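PDB 1YZT: Ras-related protein Rab-21 from Homo sapiens, which belongs to the Rab branch of the Ras family, single-domain proteins of P-loop fold, and binds phosphoaminophosphonic acid-guanylate ester with a magnesium ion. Local coordinates for residues Leu128-Asn133 with Glu153-Lys158; Leu62-Lys67 with Leu177-Ile182; Ser20-Leu25 with Arg91-Ala96. All coordinates share one frame; numbering follows the deposited sequence.

Contact 1: residues Leu128-Asn133 with Glu153-Lys158; sequences LCIVGN and ESVGAK. With GNP (phosphoaminophosphonic acid-guanylate ester), chain D.
Strand residues Leu-128 and Cys-129 run parallel to Ala-157 and Lys-158, joined by two backbone hydrogen bonds that both use Lys-158. Its N donates to Leu-128 O over 3.2 Å, and its carbonyl O receives Ile-130 N at 2.9 Å, nearly straight at 173°. Lys-158 thus pairs with Cys-129 in a parallel beta bridge, and Cys-129 CA adds a CH...O approach to the same Lys-158 O. Upstream, helix 145-154 ends in a Schellman motif: Gly-156, the C-prime residue with positive phi, sends its N to Glu-153 O, Ala-157 N returns to Ala-152 O, and the chain turns into the edge strand. A water accepts from Leu-128 N at 2.8 Å and also lies within hydrogen-bonding distance of Gly-156 O.

The methyl group of Ala-157 is the apolar centre. It lies 3.8 Å from Leu-128 CB and equally far from Ile-130 CG1. Ile-130 holds CG1 anti to the carbonyl carbon (chi1 -57°), and from there its CD1 extends to Val-155 CG2 at 4.3 Å, a looser touch. Tyr-151 and Ala-152 of helix 145-154 also pack on Ile-130. The extended Lys-158 chain leads away from the strand to a salt bridge with Asp-176.

At the far end of the strand Asn-133 reaches the ligand, its ND2 3.0 Å from N7 of GNP, while Thr-162 and Ala-164 bond to its OD1. Strand 127-133, helix 145-154 and strand 158-161 form a beta-alpha-beta crossover at one edge of the Ras-family sheet, with the guanine-binding asparagine at the C-terminal end of strand 127-133.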
ATOM      1  N   LEU A 128      -8.808  -2.712   0.761  1.00 24.12           N
ATOM      2  CA  LEU A 128      -7.982  -2.128  -0.294  1.00 23.57           C
ATOM      3  C   LEU A 128      -7.471  -0.749   0.074  1.00 23.12           C
ATOM      4  O   LEU A 128      -8.215   0.094   0.593  1.00 22.88           O
ATOM      5  CB  LEU A 128      -8.768  -2.059  -1.601  1.00 23.66           C
ATOM      6  CG  LEU A 128      -9.163  -3.434  -2.161  1.00 23.57           C
ATOM      7  CD1 LEU A 128      -9.785  -3.247  -3.513  1.00 25.05           C
ATOM      8  CD2 LEU A 128      -7.982  -4.399  -2.247  1.00 22.60           C
ATOM      9  N   CYS A 129      -6.182  -0.537  -0.177  1.00 22.76           N
ATOM     10  CA  CYS A 129      -5.563   0.778  -0.023  1.00 22.91           C
ATOM     11  C   CYS A 129      -5.035   1.232  -1.378  1.00 23.29           C
ATOM     12  O   CYS A 129      -4.350   0.487  -2.091  1.00 22.99           O
ATOM     13  CB  CYS A 129      -4.419   0.730   0.991  1.00 23.18           C
ATOM     14  SG  CYS A 129      -4.872  -0.061   2.537  1.00 20.73           S
ATOM     15  N   ILE A 130      -5.382   2.453  -1.744  1.00 23.13           N
ATOM     16  CA  ILE A 130      -4.858   3.051  -2.945  1.00 23.15           C
ATOM     17  C   ILE A 130      -3.888   4.111  -2.477  1.00 22.36           C
ATOM     18  O   ILE A 130      -4.295   5.075  -1.834  1.00 22.31           O
ATOM     19  CB  ILE A 130      -5.963   3.675  -3.770  1.00 23.32           C
ATOM     20  CG1 ILE A 130      -7.007   2.588  -4.094  1.00 24.52           C
ATOM     21  CG2 ILE A 130      -5.354   4.340  -5.007  1.00 23.76           C
ATOM     22  CD1 ILE A 130      -7.846   2.878  -5.295  1.00 25.14           C
ATOM     23  N   VAL A 131      -2.607   3.906  -2.766  1.00 21.51           N
ATOM     24  CA  VAL A 131      -1.566   4.724  -2.150  1.00 21.05           C
ATOM     25  C   VAL A 131      -0.776   5.523  -3.192  1.00 20.21           C
ATOM     26  O   VAL A 131      -0.062   4.952  -4.017  1.00 19.98           O
ATOM     27  CB  VAL A 131      -0.610   3.887  -1.277  1.00 20.56           C
ATOM     28  CG1 VAL A 131       0.346   4.797  -0.527  1.00 21.26           C
ATOM     29  CG2 VAL A 131      -1.387   3.053  -0.281  1.00 20.39           C
ATOM     30  N   GLY A 132      -0.921   6.846  -3.124  1.00 19.83           N
ATOM     31  CA  GLY A 132      -0.116   7.762  -3.909  1.00 19.62           C
ATOM     32  C   GLY A 132       1.175   8.014  -3.172  1.00 19.28           C
ATOM     33  O   GLY A 132       1.187   8.758  -2.188  1.00 18.84           O
ATOM     34  N   ASN A 133       2.242   7.352  -3.622  1.00 19.19           N
ATOM     35  CA  ASN A 133       3.584   7.512  -3.048  1.00 19.95           C
ATOM     36  C   ASN A 133       4.377   8.608  -3.772  1.00 20.45           C
ATOM     37  O   ASN A 133       4.008   9.044  -4.873  1.00 19.68           O
ATOM     38  CB  ASN A 133       4.360   6.179  -3.085  1.00 19.13           C
ATOM     39  CG  ASN A 133       5.651   6.211  -2.244  1.00 18.84           C
ATOM     40  OD1 ASN A 133       5.662   6.679  -1.105  1.00 15.79           O
ATOM     41  ND2 ASN A 133       6.730   5.686  -2.805  1.00 17.70           N
ATOM     42  N   GLU A 153     -12.904   5.654  -3.420  1.00 28.17           N
ATOM     43  CA  GLU A 153     -14.220   5.503  -2.793  1.00 28.42           C
ATOM     44  C   GLU A 153     -15.139   4.614  -3.645  1.00 28.72           C
ATOM     45  O   GLU A 153     -15.905   3.803  -3.111  1.00 29.23           O
ATOM     46  CB  GLU A 153     -14.860   6.877  -2.549  1.00 28.41           C
ATOM     47  N   SER A 154     -15.026   4.760  -4.964  1.00 28.79           N
ATOM     48  CA  SER A 154     -15.889   4.073  -5.905  1.00 28.95           C
ATOM     49  C   SER A 154     -15.697   2.559  -5.911  1.00 29.24           C
ATOM     50  O   SER A 154     -16.599   1.828  -6.320  1.00 29.35           O
ATOM     51  CB  SER A 154     -15.693   4.639  -7.325  1.00 29.17           C
ATOM     52  OG  SER A 154     -14.600   4.056  -8.025  1.00 29.21           O
ATOM     53  N   VAL A 155     -14.529   2.091  -5.463  1.00 29.44           N
ATOM     54  CA  VAL A 155     -14.230   0.655  -5.409  1.00 29.22           C
ATOM     55  C   VAL A 155     -14.140   0.140  -3.963  1.00 29.27           C
ATOM     56  O   VAL A 155     -13.660  -0.965  -3.719  1.00 29.00           O
ATOM     57  CB  VAL A 155     -12.939   0.306  -6.208  1.00 29.64           C
ATOM     58  CG1 VAL A 155     -13.125   0.636  -7.686  1.00 29.35           C
ATOM     59  CG2 VAL A 155     -11.705   1.032  -5.638  1.00 29.35           C
ATOM     60  N   GLY A 156     -14.629   0.940  -3.019  1.00 29.12           N
ATOM     61  CA  GLY A 156     -14.689   0.561  -1.617  1.00 29.14           C
ATOM     62  C   GLY A 156     -13.327   0.633  -0.949  1.00 29.10           C
ATOM     63  O   GLY A 156     -13.098   0.004   0.082  1.00 28.63           O
ATOM     64  N   ALA A 157     -12.424   1.403  -1.547  1.00 28.96           N
ATOM     65  CA  ALA A 157     -11.057   1.528  -1.058  1.00 29.03           C
ATOM     66  C   ALA A 157     -10.892   2.829  -0.296  1.00 28.71           C
ATOM     67  O   ALA A 157     -11.713   3.743  -0.390  1.00 29.56           O
ATOM     68  CB  ALA A 157     -10.072   1.466  -2.217  1.00 29.04           C
ATOM     69  N   LYS A 158      -9.818   2.898   0.472  1.00 28.30           N
ATOM     70  CA  LYS A 158      -9.430   4.129   1.116  1.00 27.19           C
ATOM     71  C   LYS A 158      -8.157   4.597   0.414  1.00 26.48           C
ATOM     72  O   LYS A 158      -7.304   3.781   0.041  1.00 25.85           O
ATOM     73  CB  LYS A 158      -9.242   3.880   2.617  1.00 27.55           C
ATOM     74  CG  LYS A 158      -9.270   5.147   3.444  1.00 29.05           C
ATOM     75  CD  LYS A 158      -9.505   4.869   4.923  1.00 28.63           C
ATOM     76  CE  LYS A 158      -8.895   5.972   5.781  1.00 30.37           C
ATOM     77  NZ  LYS A 158      -9.122   5.786   7.244  1.00 28.65           N
TER
HETATM   78  PG  GNP D 701      10.019  -3.180  -8.219  1.00 21.94           P
HETATM   79  O1G GNP D 701      10.990  -3.238  -9.380  1.00 22.89           O
HETATM   80  O2G GNP D 701      10.535  -4.022  -7.079  1.00 19.09           O
HETATM   81  O3G GNP D 701       8.710  -3.619  -8.784  1.00 19.94           O
HETATM   82  N3B GNP D 701       9.883  -1.632  -7.759  1.00 19.54           N
HETATM   83  PB  GNP D 701       9.346  -1.049  -6.352  1.00 21.65           P
HETATM   84  O1B GNP D 701       7.913  -0.670  -6.393  1.00 16.89           O
HETATM   85  O2B GNP D 701       9.720  -2.030  -5.299  1.00 20.41           O
HETATM   86  O3A GNP D 701      10.089   0.332  -6.123  1.00 19.52           O
HETATM   87  PA  GNP D 701      11.345   0.742  -5.290  1.00 20.59           P
HETATM   88  O1A GNP D 701      10.996   0.835  -3.846  1.00 20.39           O
HETATM   89  O2A GNP D 701      12.549  -0.043  -5.606  1.00 19.02           O
HETATM   90  O5' GNP D 701      11.695   2.227  -5.677  1.00 21.04           O
HETATM   91  C5' GNP D 701      11.790   2.636  -7.052  1.00 19.67           C
HETATM   92  C4' GNP D 701      12.389   4.035  -7.165  1.00 19.70           C
HETATM   93  O4' GNP D 701      11.463   4.985  -6.574  1.00 19.09           O
HETATM   94  C3' GNP D 701      13.725   4.212  -6.454  1.00 20.96           C
HETATM   95  O3' GNP D 701      14.647   5.000  -7.209  1.00 23.33           O
HETATM   96  C2' GNP D 701      13.320   4.894  -5.157  1.00 20.66           C
HETATM   97  O2' GNP D 701      14.309   5.691  -4.531  1.00 21.57           O
HETATM   98  C1' GNP D 701      12.172   5.763  -5.642  1.00 19.38           C
HETATM   99  N9  GNP D 701      11.244   6.122  -4.587  1.00 19.98           N
HETATM  100  C8  GNP D 701      10.519   5.248  -3.826  1.00 18.91           C
HETATM  101  N7  GNP D 701       9.765   5.846  -2.966  1.00 19.93           N
HETATM  102  C5  GNP D 701       9.998   7.204  -3.162  1.00 19.41           C
HETATM  103  C6  GNP D 701       9.466   8.338  -2.498  1.00 19.10           C
HETATM  104  O6  GNP D 701       8.643   8.399  -1.576  1.00 18.80           O
HETATM  105  N1  GNP D 701       9.967   9.522  -3.032  1.00 18.97           N
HETATM  106  C2  GNP D 701      10.879   9.613  -4.054  1.00 18.72           C
HETATM  107  N2  GNP D 701      11.248  10.842  -4.396  1.00 19.37           N
HETATM  108  N3  GNP D 701      11.410   8.570  -4.665  1.00 18.91           N
HETATM  109  C4  GNP D 701      10.918   7.397  -4.167  1.00 19.86           C
HETATM  110  O   HOH W   1     -11.481  -1.962   1.041  1.00 18.92           O

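Contact 2: residues Leu62-Lys67 with Leu177-Ile182; sequences LNIGGK and LCKRMI
Ile-64 sets CG1 anti to its carbonyl carbon (chi1 -59°) and carries the chain on extended (chi2 172°), which brings CD1 against Cys-178 CB, while the CG2 branch turns to the next part of the helix. The CD1–CB approach is tight, 3.4 Å between Ile-64 and Cys-178. CG2 of Ile-64 lies 3.9 Å from Lys-179 CG and 4.1 Å from Ile-182 CD1, so one side chain of the strand touches three residues of helix 177-182. Both Lys-179 and Ile-182 meet it at a slant, the lysine with the start of its aliphatic chain and the isoleucine with its terminal methyl.

Two residues earlier on the same side of the strand, Leu-62 extends CD1 to the sulfur of Cys-178, 3.9 Å from SG. Cys-178 therefore presents CB to one strand residue and SG to another. No hydrogen bond joins the segments; the contact is made of apolar groups and lies near the protein surface.

The axes of strand 62-64 and helix 177-182 approach to 10.1 Å at their closest and are inclined at 56°. Val-69 and Leu-71 of the neighbouring strand 67-75 extend the apolar patch beneath Cys-178 and Ile-182. Beyond Ile-64 a type I' turn, with Gly-65 and Gly-66 at its corners, closes the beta hairpin of strands 56-64 and 67-75, whose Leu-62 and Ile-64 pack on the C-terminal helix of the Ras-like fold.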
ATOM      1  N   LEU A  62       2.007  -4.952  16.375  1.00 25.86           N
ATOM      2  CA  LEU A  62       1.307  -3.754  16.843  1.00 27.15           C
ATOM      3  C   LEU A  62       0.314  -4.165  17.929  1.00 27.93           C
ATOM      4  O   LEU A  62      -0.216  -5.283  17.917  1.00 26.92           O
ATOM      5  CB  LEU A  62       0.499  -3.075  15.718  1.00 26.81           C
ATOM      6  CG  LEU A  62       1.238  -2.353  14.587  1.00 27.77           C
ATOM      7  CD1 LEU A  62       0.293  -1.990  13.469  1.00 27.85           C
ATOM      8  CD2 LEU A  62       1.953  -1.121  15.075  1.00 28.80           C
ATOM      9  N   ASN A  63       0.071  -3.249  18.857  1.00 29.53           N
ATOM     10  CA  ASN A  63      -1.069  -3.347  19.748  1.00 30.18           C
ATOM     11  C   ASN A  63      -2.074  -2.273  19.349  1.00 30.74           C
ATOM     12  O   ASN A  63      -1.720  -1.097  19.264  1.00 30.61           O
ATOM     13  CB  ASN A  63      -0.650  -3.156  21.201  1.00 31.01           C
ATOM     14  CG  ASN A  63      -1.818  -3.281  22.165  1.00 32.23           C
ATOM     15  OD1 ASN A  63      -1.742  -2.842  23.305  1.00 40.57           O
ATOM     16  ND2 ASN A  63      -2.906  -3.875  21.710  1.00 38.96           N
ATOM     17  N   ILE A  64      -3.313  -2.688  19.101  1.00 31.21           N
ATOM     18  CA  ILE A  64      -4.391  -1.794  18.689  1.00 31.90           C
ATOM     19  C   ILE A  64      -5.638  -2.113  19.502  1.00 32.53           C
ATOM     20  O   ILE A  64      -6.194  -3.205  19.389  1.00 33.15           O
ATOM     21  CB  ILE A  64      -4.751  -1.982  17.186  1.00 31.91           C
ATOM     22  CG1 ILE A  64      -3.539  -1.723  16.284  1.00 32.35           C
ATOM     23  CG2 ILE A  64      -5.906  -1.057  16.784  1.00 32.11           C
ATOM     24  CD1 ILE A  64      -3.773  -2.077  14.814  1.00 31.84           C
ATOM     25  N   GLY A  65      -6.088  -1.158  20.308  1.00 33.31           N
ATOM     26  CA  GLY A  65      -7.268  -1.357  21.157  1.00 32.85           C
ATOM     27  C   GLY A  65      -7.056  -2.488  22.141  1.00 32.87           C
ATOM     28  O   GLY A  65      -7.931  -3.325  22.346  1.00 33.59           O
ATOM     29  N   GLY A  66      -5.872  -2.526  22.738  1.00 32.66           N
ATOM     30  CA  GLY A  66      -5.517  -3.594  23.648  1.00 32.21           C
ATOM     31  C   GLY A  66      -5.301  -4.952  23.007  1.00 32.30           C
ATOM     32  O   GLY A  66      -4.961  -5.912  23.709  1.00 32.54           O
ATOM     33  N   LYS A  67      -5.488  -5.056  21.685  1.00 31.55           N
ATOM     34  CA  LYS A  67      -5.322  -6.334  20.998  1.00 30.62           C
ATOM     35  C   LYS A  67      -3.985  -6.371  20.273  1.00 30.01           C
ATOM     36  O   LYS A  67      -3.570  -5.376  19.675  1.00 29.81           O
ATOM     37  CB  LYS A  67      -6.480  -6.578  20.029  1.00 31.10           C
ATOM     38  N   LEU A 177      -4.872   0.459   8.018  1.00 21.74           N
ATOM     39  CA  LEU A 177      -5.181  -0.808   7.377  1.00 21.57           C
ATOM     40  C   LEU A 177      -5.448  -1.897   8.413  1.00 21.32           C
ATOM     41  O   LEU A 177      -6.401  -2.645   8.273  1.00 20.46           O
ATOM     42  CB  LEU A 177      -4.059  -1.230   6.437  1.00 21.47           C
ATOM     43  CG  LEU A 177      -4.305  -2.512   5.645  1.00 21.60           C
ATOM     44  CD1 LEU A 177      -5.629  -2.449   4.903  1.00 21.28           C
ATOM     45  CD2 LEU A 177      -3.159  -2.773   4.659  1.00 21.68           C
ATOM     46  N   CYS A 178      -4.611  -1.973   9.449  1.00 21.48           N
ATOM     47  CA  CYS A 178      -4.857  -2.916  10.539  1.00 22.74           C
ATOM     48  C   CYS A 178      -6.202  -2.669  11.243  1.00 23.40           C
ATOM     49  O   CYS A 178      -6.968  -3.607  11.447  1.00 23.98           O
ATOM     50  CB  CYS A 178      -3.706  -2.917  11.547  1.00 22.37           C
ATOM     51  SG  CYS A 178      -2.160  -3.605  10.855  1.00 20.08           S
ATOM     52  N   LYS A 179      -6.492  -1.424  11.608  1.00 24.47           N
ATOM     53  CA  LYS A 179      -7.783  -1.115  12.241  1.00 25.32           C
ATOM     54  C   LYS A 179      -8.934  -1.582  11.344  1.00 25.47           C
ATOM     55  O   LYS A 179      -9.852  -2.274  11.795  1.00 25.80           O
ATOM     56  CB  LYS A 179      -7.907   0.374  12.524  1.00 25.30           C
ATOM     57  CG  LYS A 179      -6.922   0.861  13.562  1.00 27.23           C
ATOM     58  CD  LYS A 179      -7.348   2.192  14.160  1.00 28.13           C
ATOM     59  CE  LYS A 179      -6.323   3.275  13.918  1.00 29.54           C
ATOM     60  NZ  LYS A 179      -6.807   4.577  14.443  1.00 30.83           N
ATOM     61  N   ARG A 180      -8.850  -1.237  10.065  1.00 25.83           N
ATOM     62  CA  ARG A 180      -9.853  -1.650   9.100  1.00 26.16           C
ATOM     63  C   ARG A 180      -9.975  -3.175   8.975  1.00 26.85           C
ATOM     64  O   ARG A 180     -11.086  -3.703   8.825  1.00 27.22           O
ATOM     65  CB  ARG A 180      -9.565  -1.012   7.743  1.00 25.98           C
ATOM     66  CG  ARG A 180      -9.751   0.516   7.745  1.00 25.80           C
ATOM     67  CD  ARG A 180      -9.194   1.128   6.472  1.00 25.52           C
ATOM     68  NE  ARG A 180      -9.770   0.467   5.311  1.00 24.48           N
ATOM     69  CZ  ARG A 180      -9.189   0.319   4.124  1.00 24.60           C
ATOM     70  NH1 ARG A 180      -7.969   0.785   3.887  1.00 23.72           N
ATOM     71  NH2 ARG A 180      -9.855  -0.309   3.160  1.00 24.61           N
ATOM     72  N   MET A 181      -8.851  -3.891   9.051  1.00 27.03           N
ATOM     73  CA  MET A 181      -8.899  -5.348   8.962  1.00 27.40           C
ATOM     74  C   MET A 181      -9.478  -5.994  10.227  1.00 28.97           C
ATOM     75  O   MET A 181      -9.966  -7.116  10.174  1.00 29.00           O
ATOM     76  CB  MET A 181      -7.515  -5.917   8.650  1.00 27.12           C
ATOM     77  CG  MET A 181      -7.065  -5.636   7.222  1.00 25.32           C
ATOM     78  SD  MET A 181      -5.493  -6.399   6.809  1.00 22.24           S
ATOM     79  CE  MET A 181      -4.363  -5.671   7.986  1.00 21.76           C
ATOM     80  N   ILE A 182      -9.410  -5.290  11.356  1.00 31.03           N
ATOM     81  CA  ILE A 182     -10.027  -5.761  12.607  1.00 32.55           C
ATOM     82  C   ILE A 182     -11.568  -5.607  12.597  1.00 34.35           C
ATOM     83  O   ILE A 182     -12.265  -6.415  13.210  1.00 34.34           O
ATOM     84  CB  ILE A 182      -9.425  -5.036  13.844  1.00 32.54           C
ATOM     85  CG1 ILE A 182      -7.979  -5.478  14.082  1.00 32.05           C
ATOM     86  CG2 ILE A 182     -10.245  -5.306  15.104  1.00 32.19           C
ATOM     87  CD1 ILE A 182      -7.199  -4.539  15.008  1.00 31.75           C
TER

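Contact 3: residues Ser20-Leu25 with Arg91-Ala96; sequences SFKVVL and RDSNGA
The ring of Phe-21 meets Asn-94 at its edge: the amide end lies near the ring plane beside CD2, with the planes of ring and amide turned 74° apart and the two side chains set nearly perpendicular. Phe-21 holds CG anti to its carbonyl carbon (chi1 -61°), which carries the ring off the strand to Met-181 and Ile-182 of the C-terminal helix.

The backbone of Asn-94 is held by Lys-22. Its N donates to Lys-22 O at 2.8 Å, in the carbonyl plane, and Gly-95 N makes a weak second bond to that oxygen at 3.4 Å. One carbonyl thus takes two successive amides as the chain enters the strand. From there the pairing is parallel, Val-23 beside Gly-95 and Val-24 beside Ala-96, with Val-24 N donating to Gly-95 O over 3.2 Å. Gly-95 has no side chain where Val-23 CG2 comes close, 3.9 Å from its CA.

On the side of the sheet carrying Val-24 and Ala-96, Val-24 CG1 rests 3.9 Å from Ala-96 CB. The Lys-22 chain runs out extended across Asp-92 and reaches a long, weak salt bridge from NZ to OD2, also 3.4 Å. Its CE passes Ser-93 OG on the way, and Trp-74 adds a cation-pi partner for the lysine.

Strand 19-26 is flanked in the sheet by strand 95-101 and strand 67-75, the latter bonding the backbones of Phe-21 and Val-23. Leu-177 and Met-181 of helix 170-183 pack on Val-23, whereas Val-24 touches Thr-76 and Ala-96 touches Ile-126.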
ATOM      1  N   SER A  20      -3.965 -12.060  13.194  1.00 28.58           N
ATOM      2  CA  SER A  20      -2.917 -12.331  12.221  1.00 27.54           C
ATOM      3  C   SER A  20      -3.405 -11.978  10.825  1.00 26.41           C
ATOM      4  O   SER A  20      -4.289 -12.636  10.287  1.00 26.92           O
ATOM      5  CB  SER A  20      -2.492 -13.792  12.264  1.00 27.58           C
ATOM      6  OG  SER A  20      -1.288 -13.962  11.550  1.00 27.83           O
ATOM      7  N   PHE A  21      -2.829 -10.931  10.252  1.00 24.89           N
ATOM      8  CA  PHE A  21      -3.257 -10.419   8.957  1.00 24.41           C
ATOM      9  C   PHE A  21      -2.124 -10.503   7.954  1.00 23.87           C
ATOM     10  O   PHE A  21      -0.970 -10.240   8.283  1.00 23.35           O
ATOM     11  CB  PHE A  21      -3.717  -8.956   9.063  1.00 23.61           C
ATOM     12  CG  PHE A  21      -4.889  -8.753   9.970  1.00 23.11           C
ATOM     13  CD1 PHE A  21      -4.832  -7.852  11.014  1.00 22.98           C
ATOM     14  CD2 PHE A  21      -6.062  -9.469   9.783  1.00 23.24           C
ATOM     15  CE1 PHE A  21      -5.924  -7.669  11.861  1.00 22.90           C
ATOM     16  CE2 PHE A  21      -7.151  -9.281  10.629  1.00 23.08           C
ATOM     17  CZ  PHE A  21      -7.070  -8.385  11.671  1.00 22.01           C
ATOM     18  N   LYS A  22      -2.476 -10.880   6.728  1.00 23.53           N
ATOM     19  CA  LYS A  22      -1.568 -10.904   5.610  1.00 23.22           C
ATOM     20  C   LYS A  22      -1.942  -9.754   4.702  1.00 22.92           C
ATOM     21  O   LYS A  22      -3.104  -9.606   4.299  1.00 22.47           O
ATOM     22  CB  LYS A  22      -1.683 -12.212   4.841  1.00 23.44           C
ATOM     23  CG  LYS A  22      -0.691 -12.318   3.684  1.00 23.66           C
ATOM     24  CD  LYS A  22      -0.694 -13.700   3.055  1.00 24.02           C
ATOM     25  CE  LYS A  22      -0.216 -13.595   1.614  1.00 25.53           C
ATOM     26  NZ  LYS A  22      -0.219 -14.870   0.873  1.00 27.68           N
ATOM     27  N   VAL A  23      -0.945  -8.939   4.393  1.00 22.84           N
ATOM     28  CA  VAL A  23      -1.102  -7.785   3.522  1.00 23.24           C
ATOM     29  C   VAL A  23      -0.066  -7.854   2.386  1.00 23.07           C
ATOM     30  O   VAL A  23       1.101  -8.172   2.633  1.00 22.15           O
ATOM     31  CB  VAL A  23      -0.954  -6.512   4.385  1.00 23.39           C
ATOM     32  CG1 VAL A  23      -0.182  -5.426   3.693  1.00 24.82           C
ATOM     33  CG2 VAL A  23      -2.316  -6.051   4.866  1.00 23.15           C
ATOM     34  N   VAL A  24      -0.509  -7.559   1.157  1.00 22.83           N
ATOM     35  CA  VAL A  24       0.348  -7.580  -0.029  1.00 22.92           C
ATOM     36  C   VAL A  24       0.512  -6.197  -0.669  1.00 22.87           C
ATOM     37  O   VAL A  24      -0.460  -5.428  -0.754  1.00 22.06           O
ATOM     38  CB  VAL A  24      -0.185  -8.586  -1.083  1.00 23.31           C
ATOM     39  CG1 VAL A  24      -1.444  -8.078  -1.761  1.00 23.65           C
ATOM     40  CG2 VAL A  24       0.880  -8.905  -2.118  1.00 24.17           C
ATOM     41  N   LEU A  25       1.741  -5.885  -1.093  1.00 22.38           N
ATOM     42  CA  LEU A  25       2.026  -4.653  -1.835  1.00 23.02           C
ATOM     43  C   LEU A  25       2.148  -4.921  -3.319  1.00 23.22           C
ATOM     44  O   LEU A  25       2.910  -5.802  -3.756  1.00 23.38           O
ATOM     45  CB  LEU A  25       3.290  -3.952  -1.343  1.00 22.74           C
ATOM     46  CG  LEU A  25       3.038  -3.001  -0.174  1.00 23.85           C
ATOM     47  CD1 LEU A  25       2.940  -3.779   1.101  1.00 24.31           C
ATOM     48  CD2 LEU A  25       4.117  -1.941  -0.088  1.00 24.76           C
ATOM     49  N   ARG A  91      -5.238 -14.644  -2.763  1.00 34.99           N
ATOM     50  CA  ARG A  91      -6.447 -15.279  -2.204  1.00 34.69           C
ATOM     51  C   ARG A  91      -6.432 -15.364  -0.670  1.00 34.01           C
ATOM     52  O   ARG A  91      -7.471 -15.439  -0.007  1.00 33.68           O
ATOM     53  CB  ARG A  91      -6.570 -16.674  -2.803  1.00 35.23           C
ATOM     54  CG  ARG A  91      -7.917 -17.288  -2.628  1.00 36.00           C
ATOM     55  CD  ARG A  91      -8.045 -18.556  -3.443  1.00 37.43           C
ATOM     56  NE  ARG A  91      -9.272 -19.258  -3.099  1.00 40.04           N
ATOM     57  CZ  ARG A  91      -9.696 -20.368  -3.698  1.00 42.52           C
ATOM     58  NH1 ARG A  91      -8.982 -20.942  -4.669  1.00 43.63           N
ATOM     59  NH2 ARG A  91     -10.839 -20.925  -3.308  1.00 43.10           N
ATOM     60  N   ASP A  92      -5.213 -15.326  -0.146  1.00 33.11           N
ATOM     61  CA  ASP A  92      -4.873 -15.430   1.262  1.00 32.23           C
ATOM     62  C   ASP A  92      -4.985 -14.090   2.020  1.00 30.86           C
ATOM     63  O   ASP A  92      -5.158 -14.040   3.248  1.00 30.80           O
ATOM     64  CB  ASP A  92      -3.394 -15.868   1.304  1.00 32.76           C
ATOM     65  CG  ASP A  92      -3.141 -16.952   2.289  1.00 35.13           C
ATOM     66  OD1 ASP A  92      -4.117 -17.431   2.908  1.00 39.78           O
ATOM     67  OD2 ASP A  92      -1.962 -17.339   2.435  1.00 38.46           O
ATOM     68  N   SER A  93      -4.856 -13.003   1.280  1.00 29.09           N
ATOM     69  CA  SER A  93      -4.645 -11.688   1.871  1.00 28.03           C
ATOM     70  C   SER A  93      -5.881 -11.105   2.548  1.00 26.80           C
ATOM     71  O   SER A  93      -6.997 -11.241   2.064  1.00 26.54           O
ATOM     72  CB  SER A  93      -4.137 -10.719   0.797  1.00 27.85           C
ATOM     73  OG  SER A  93      -3.100 -11.321   0.041  1.00 27.20           O
ATOM     74  N   ASN A  94      -5.663 -10.441   3.676  1.00 25.98           N
ATOM     75  CA  ASN A  94      -6.724  -9.698   4.347  1.00 25.04           C
ATOM     76  C   ASN A  94      -6.758  -8.240   3.885  1.00 24.34           C
ATOM     77  O   ASN A  94      -7.712  -7.503   4.137  1.00 24.52           O
ATOM     78  CB  ASN A  94      -6.534  -9.791   5.856  1.00 25.07           C
ATOM     79  CG  ASN A  94      -6.434 -11.227   6.334  1.00 24.12           C
ATOM     80  OD1 ASN A  94      -7.408 -11.984   6.305  1.00 26.72           O
ATOM     81  ND2 ASN A  94      -5.262 -11.614   6.740  1.00 17.85           N
ATOM     82  N   GLY A  95      -5.715  -7.821   3.186  1.00 23.97           N
ATOM     83  CA  GLY A  95      -5.610  -6.444   2.737  1.00 23.17           C
ATOM     84  C   GLY A  95      -4.583  -6.332   1.644  1.00 23.04           C
ATOM     85  O   GLY A  95      -3.670  -7.154   1.557  1.00 22.24           O
ATOM     86  N   ALA A  96      -4.729  -5.301   0.811  1.00 22.74           N
ATOM     87  CA  ALA A  96      -3.845  -5.094  -0.334  1.00 22.25           C
ATOM     88  C   ALA A  96      -3.546  -3.612  -0.446  1.00 21.91           C
ATOM     89  O   ALA A  96      -4.454  -2.783  -0.332  1.00 21.12           O
ATOM     90  CB  ALA A  96      -4.476  -5.610  -1.623  1.00 22.52           C
TER

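In the fold
All three contacts reach the one mixed sheet, and helix 170-183, part of contact 2, touches the other two. Contacts 1 and 3 lie about 15 Å apart between centres and meet where Cys-129 N and Ala-96 O approach to 2.8 Å, a probable hydrogen bond between adjacent strands. From contact 2, Arg-180 NH2 lies 3.1 Å from Leu-128 O of contact 1, and Leu-177 CD2 comes within 3.4 Å of Val-23 CG2 in contact 3. Along the chain contact 1 is nested within the loop closed by contact 2, while contacts 2 and 3 cross. Contact 1 reaches GNP directly through Asn-133; in contact 3 the Val-24 side chain is about 12 Å from GNP and about 11 Å from the magnesium ion.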